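Local coordinates for RagB/SusD domain protein (Flavobacterium johnsoniae, PDB 5J5U) that probably binds chitin chains or chitin oligosaccharides at the outer membrane, as a SusD-like protein of a chitin-utilization locus, at residues A[22-35]-A[242-254]. Residues are numbered along the deposited sequence; the frame is centred on the assembly and turned at random.
Sequences FTQLCMSGDGYYQH and FRGNGLSYGFISD
The Phe242 ring has Cys26 SG over the centre of one face, 4.1 Å from its centroid, a sulfur-aromatic contact. Gly29 and Asp30 border its edge, where Asp30 CG comes within 3.6 Å of Phe242 CE1, while the Phe22 ring meets Phe242 CE2 obliquely, the two planes nearly at right angles. Arg243 bends at chi2 (-103°) and brings its guanidinium over Leu25, whose CD1 sits on one face, 3.7 Å from Arg243 CZ. Gly250 CA lies over one face of the His35 imidazole, a CH-pi contact; chi1 of -166° swings that ring out to Asp254, and in the ring plane His35 NE2 donates to Asp254 OD1 (3.1 Å), meeting the carboxylate from above its plane. Glycines let the backbones close in. Gly31 CA and Gly246 CA are 3.5 Å apart, with the Tyr249 ring against Gly31, and Gly246 N donates to Ser28 O (2.8 Å) in the carbonyl plane. Phe242 CA and Gly29 O make a CA-H...O contact (3.3 Å). Asn245 OD1 caps helix 246-253 at Ser248 N; Asp30 OD1 likewise caps helix 31-45 at Tyr32 N, its OD2 taken by Asn75. Within this mainly helical SusD-like fold, of the TPR clan, the contact joins the break at Asp30, between helices 16-29 and 31-45, to loop 242-245 and helix 246-253, as far as Asp254. Helices 66-90 and 98-119 pack against 22-32, and Phe332 of strand 332-335 touches Ser28, Gln34 and Asn245.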
# COMPACT_ATOMS: atom_id res chain seq x y z
N PHE A 22 -9.75 -18.17 -1.26
CA PHE A 22 -10.64 -17.16 -1.81
C PHE A 22 -10.27 -15.76 -1.29
O PHE A 22 -10.10 -14.83 -2.07
CB PHE A 22 -12.08 -17.51 -1.47
CG PHE A 22 -13.08 -16.53 -1.98
CD1 PHE A 22 -13.59 -16.65 -3.26
CD2 PHE A 22 -13.54 -15.51 -1.17
CE1 PHE A 22 -14.52 -15.75 -3.74
CE2 PHE A 22 -14.48 -14.62 -1.63
CZ PHE A 22 -14.97 -14.73 -2.92
N THR A 23 -10.11 -15.62 0.03
CA THR A 23 -9.75 -14.34 0.60
C THR A 23 -8.43 -13.80 0.06
O THR A 23 -8.32 -12.61 -0.31
CB THR A 23 -9.66 -14.42 2.11
OG1 THR A 23 -10.97 -14.64 2.64
CG2 THR A 23 -9.12 -13.11 2.69
N GLN A 24 -7.43 -14.67 0.05
CA GLN A 24 -6.13 -14.30 -0.47
C GLN A 24 -6.24 -13.83 -1.92
O GLN A 24 -5.65 -12.82 -2.30
CB GLN A 24 -5.15 -15.46 -0.34
CG GLN A 24 -4.73 -15.70 1.09
CD GLN A 24 -3.65 -16.76 1.21
OE1 GLN A 24 -3.35 -17.45 0.25
NE2 GLN A 24 -3.06 -16.88 2.40
N LEU A 25 -7.05 -14.53 -2.71
CA LEU A 25 -7.24 -14.12 -4.10
C LEU A 25 -8.03 -12.79 -4.21
O LEU A 25 -7.76 -11.97 -5.09
CB LEU A 25 -7.92 -15.25 -4.89
CG LEU A 25 -6.95 -16.36 -5.38
CD1 LEU A 25 -7.67 -17.62 -5.91
CD2 LEU A 25 -5.97 -15.82 -6.42
N CYS A 26 -8.96 -12.54 -3.30
CA CYS A 26 -9.70 -11.28 -3.28
C CYS A 26 -8.78 -10.08 -2.98
O CYS A 26 -8.99 -8.97 -3.48
CB CYS A 26 -10.84 -11.35 -2.25
SG CYS A 26 -12.36 -12.20 -2.80
N MET A 27 -7.75 -10.30 -2.17
CA MET A 27 -6.91 -9.18 -1.76
C MET A 27 -6.07 -8.56 -2.89
O MET A 27 -5.51 -7.48 -2.70
CB MET A 27 -5.99 -9.59 -0.62
CG MET A 27 -6.71 -9.79 0.69
SD MET A 27 -5.54 -10.04 2.03
CE MET A 27 -4.82 -8.40 2.18
N SER A 28 -5.99 -9.21 -4.05
CA SER A 28 -5.19 -8.65 -5.16
C SER A 28 -5.85 -8.82 -6.52
O SER A 28 -5.54 -8.10 -7.45
CB SER A 28 -3.80 -9.29 -5.20
OG SER A 28 -3.88 -10.64 -5.64
N GLY A 29 -6.75 -9.79 -6.64
CA GLY A 29 -7.39 -10.07 -7.91
C GLY A 29 -8.74 -9.39 -8.12
O GLY A 29 -9.39 -9.61 -9.14
N ASP A 30 -9.17 -8.61 -7.14
CA ASP A 30 -10.42 -7.86 -7.29
C ASP A 30 -10.07 -6.55 -8.00
O ASP A 30 -9.62 -5.58 -7.37
CB ASP A 30 -11.09 -7.59 -5.94
CG ASP A 30 -12.53 -7.09 -6.09
OD1 ASP A 30 -12.90 -6.66 -7.20
OD2 ASP A 30 -13.27 -7.10 -5.08
N GLY A 31 -10.24 -6.55 -9.32
CA GLY A 31 -9.89 -5.41 -10.14
C GLY A 31 -10.78 -4.23 -9.84
O GLY A 31 -10.40 -3.08 -10.10
N TYR A 32 -11.96 -4.52 -9.29
CA TYR A 32 -12.92 -3.47 -8.97
C TYR A 32 -12.34 -2.43 -8.00
O TYR A 32 -12.45 -1.23 -8.27
CB TYR A 32 -14.22 -4.09 -8.40
CG TYR A 32 -15.32 -3.08 -8.20
CD1 TYR A 32 -15.61 -2.56 -6.94
CD2 TYR A 32 -16.06 -2.62 -9.29
CE1 TYR A 32 -16.62 -1.63 -6.78
CE2 TYR A 32 -17.06 -1.69 -9.13
CZ TYR A 32 -17.33 -1.19 -7.88
OH TYR A 32 -18.33 -0.27 -7.72
N TYR A 33 -11.69 -2.82 -6.90
CA TYR A 33 -11.13 -1.77 -6.04
C TYR A 33 -9.65 -1.55 -6.21
O TYR A 33 -9.13 -0.54 -5.74
CB TYR A 33 -11.44 -2.00 -4.54
CG TYR A 33 -10.78 -3.15 -3.84
CD1 TYR A 33 -9.44 -3.11 -3.48
CD2 TYR A 33 -11.53 -4.27 -3.47
CE1 TYR A 33 -8.84 -4.19 -2.79
CE2 TYR A 33 -10.95 -5.33 -2.79
CZ TYR A 33 -9.62 -5.29 -2.45
OH TYR A 33 -9.08 -6.35 -1.77
N GLN A 34 -8.96 -2.47 -6.88
CA GLN A 34 -7.57 -2.17 -7.26
C GLN A 34 -7.57 -1.01 -8.23
O GLN A 34 -6.70 -0.13 -8.17
CB GLN A 34 -6.88 -3.39 -7.89
CG GLN A 34 -6.59 -4.50 -6.93
CD GLN A 34 -5.56 -4.11 -5.87
OE1 GLN A 34 -4.76 -3.18 -6.04
NE2 GLN A 34 -5.59 -4.83 -4.75
N HIS A 35 -8.55 -1.01 -9.12
CA HIS A 35 -8.64 0.06 -10.10
C HIS A 35 -9.03 1.37 -9.40
O HIS A 35 -8.45 2.43 -9.65
CB HIS A 35 -9.66 -0.31 -11.20
CG HIS A 35 -9.60 0.56 -12.41
ND1 HIS A 35 -10.49 0.45 -13.45
CD2 HIS A 35 -8.74 1.56 -12.75
CE1 HIS A 35 -10.20 1.35 -14.38
NE2 HIS A 35 -9.14 2.03 -13.98
N PHE A 242 -11.00 -13.19 -10.09
CA PHE A 242 -9.98 -12.84 -9.10
C PHE A 242 -8.66 -13.55 -9.39
O PHE A 242 -7.71 -13.48 -8.61
CB PHE A 242 -10.45 -13.18 -7.67
CG PHE A 242 -11.77 -12.53 -7.27
CD1 PHE A 242 -11.93 -11.16 -7.28
CD2 PHE A 242 -12.84 -13.32 -6.83
CE1 PHE A 242 -13.15 -10.56 -6.90
CE2 PHE A 242 -14.06 -12.73 -6.45
CZ PHE A 242 -14.20 -11.35 -6.48
N ARG A 243 -8.61 -14.26 -10.50
CA ARG A 243 -7.42 -15.04 -10.82
C ARG A 243 -6.34 -14.21 -11.53
O ARG A 243 -5.15 -14.56 -11.49
CB ARG A 243 -7.81 -16.27 -11.64
CG ARG A 243 -8.85 -17.20 -10.96
CD ARG A 243 -8.15 -18.43 -10.40
NE ARG A 243 -8.93 -19.13 -9.37
CZ ARG A 243 -8.43 -20.08 -8.58
NH1 ARG A 243 -7.15 -20.44 -8.66
NH2 ARG A 243 -9.21 -20.66 -7.67
N GLY A 244 -6.74 -13.13 -12.19
CA GLY A 244 -5.78 -12.16 -12.70
C GLY A 244 -5.47 -11.02 -11.74
O GLY A 244 -6.32 -10.64 -10.92
N ASN A 245 -4.28 -10.44 -11.86
CA ASN A 245 -3.90 -9.26 -11.08
C ASN A 245 -4.95 -8.16 -11.30
O ASN A 245 -5.17 -7.72 -12.43
CB ASN A 245 -2.47 -8.81 -11.47
CG ASN A 245 -1.97 -7.57 -10.68
OD1 ASN A 245 -2.63 -6.53 -10.68
ND2 ASN A 245 -0.80 -7.69 -10.05
N GLY A 246 -5.63 -7.74 -10.24
CA GLY A 246 -6.63 -6.68 -10.33
C GLY A 246 -6.07 -5.32 -10.73
O GLY A 246 -6.70 -4.53 -11.45
N LEU A 247 -4.87 -5.04 -10.26
CA LEU A 247 -4.22 -3.76 -10.57
C LEU A 247 -3.95 -3.68 -12.08
O LEU A 247 -4.19 -2.63 -12.71
CB LEU A 247 -2.93 -3.59 -9.78
CG LEU A 247 -2.14 -2.34 -10.16
CD1 LEU A 247 -2.97 -1.09 -9.92
CD2 LEU A 247 -0.80 -2.27 -9.41
N SER A 248 -3.48 -4.79 -12.66
CA SER A 248 -3.26 -4.81 -14.10
C SER A 248 -4.59 -4.64 -14.81
O SER A 248 -4.69 -3.93 -15.79
CB SER A 248 -2.60 -6.11 -14.55
OG SER A 248 -1.37 -6.31 -13.89
N TYR A 249 -5.64 -5.25 -14.27
CA TYR A 249 -6.97 -5.02 -14.82
C TYR A 249 -7.24 -3.52 -14.93
O TYR A 249 -7.76 -3.04 -15.94
CB TYR A 249 -8.03 -5.70 -13.96
CG TYR A 249 -9.44 -5.27 -14.30
CD1 TYR A 249 -10.08 -5.77 -15.42
CD2 TYR A 249 -10.12 -4.36 -13.50
CE1 TYR A 249 -11.36 -5.39 -15.75
CE2 TYR A 249 -11.41 -3.96 -13.81
CZ TYR A 249 -12.02 -4.49 -14.94
OH TYR A 249 -13.29 -4.12 -15.28
N GLY A 250 -6.90 -2.77 -13.88
CA GLY A 250 -7.06 -1.32 -13.96
C GLY A 250 -6.18 -0.69 -15.04
O GLY A 250 -6.64 0.11 -15.84
N PHE A 251 -4.90 -1.06 -15.06
CA PHE A 251 -3.97 -0.62 -16.10
C PHE A 251 -4.49 -0.85 -17.52
O PHE A 251 -4.31 -0.01 -18.40
CB PHE A 251 -2.62 -1.32 -15.93
CG PHE A 251 -1.76 -0.73 -14.84
CD1 PHE A 251 -1.71 0.65 -14.64
CD2 PHE A 251 -0.98 -1.54 -14.03
CE1 PHE A 251 -0.91 1.20 -13.64
CE2 PHE A 251 -0.16 -1.00 -13.02
CZ PHE A 251 -0.13 0.36 -12.83
N ILE A 252 -5.16 -1.99 -17.73
CA ILE A 252 -5.67 -2.40 -19.05
C ILE A 252 -7.01 -1.71 -19.37
O ILE A 252 -7.26 -1.35 -20.51
CB ILE A 252 -5.81 -3.94 -19.13
CG1 ILE A 252 -4.43 -4.58 -19.10
CG2 ILE A 252 -6.49 -4.38 -20.42
CD1 ILE A 252 -4.42 -6.07 -18.78
N SER A 253 -7.84 -1.47 -18.36
CA SER A 253 -9.09 -0.75 -18.61
C SER A 253 -8.85 0.76 -18.82
O SER A 253 -9.71 1.45 -19.33
CB SER A 253 -10.07 -0.98 -17.48
OG SER A 253 -10.00 -2.32 -17.07
N ASP A 254 -7.69 1.25 -18.41
CA ASP A 254 -7.28 2.61 -18.76
C ASP A 254 -6.63 2.66 -20.15
O ASP A 254 -6.05 3.68 -20.54
CB ASP A 254 -6.31 3.18 -17.72
CG ASP A 254 -7.00 3.52 -16.42
OD1 ASP A 254 -8.24 3.67 -16.39
OD2 ASP A 254 -6.28 3.66 -15.41
O HOH W 1 -8.28 -9.36 -11.78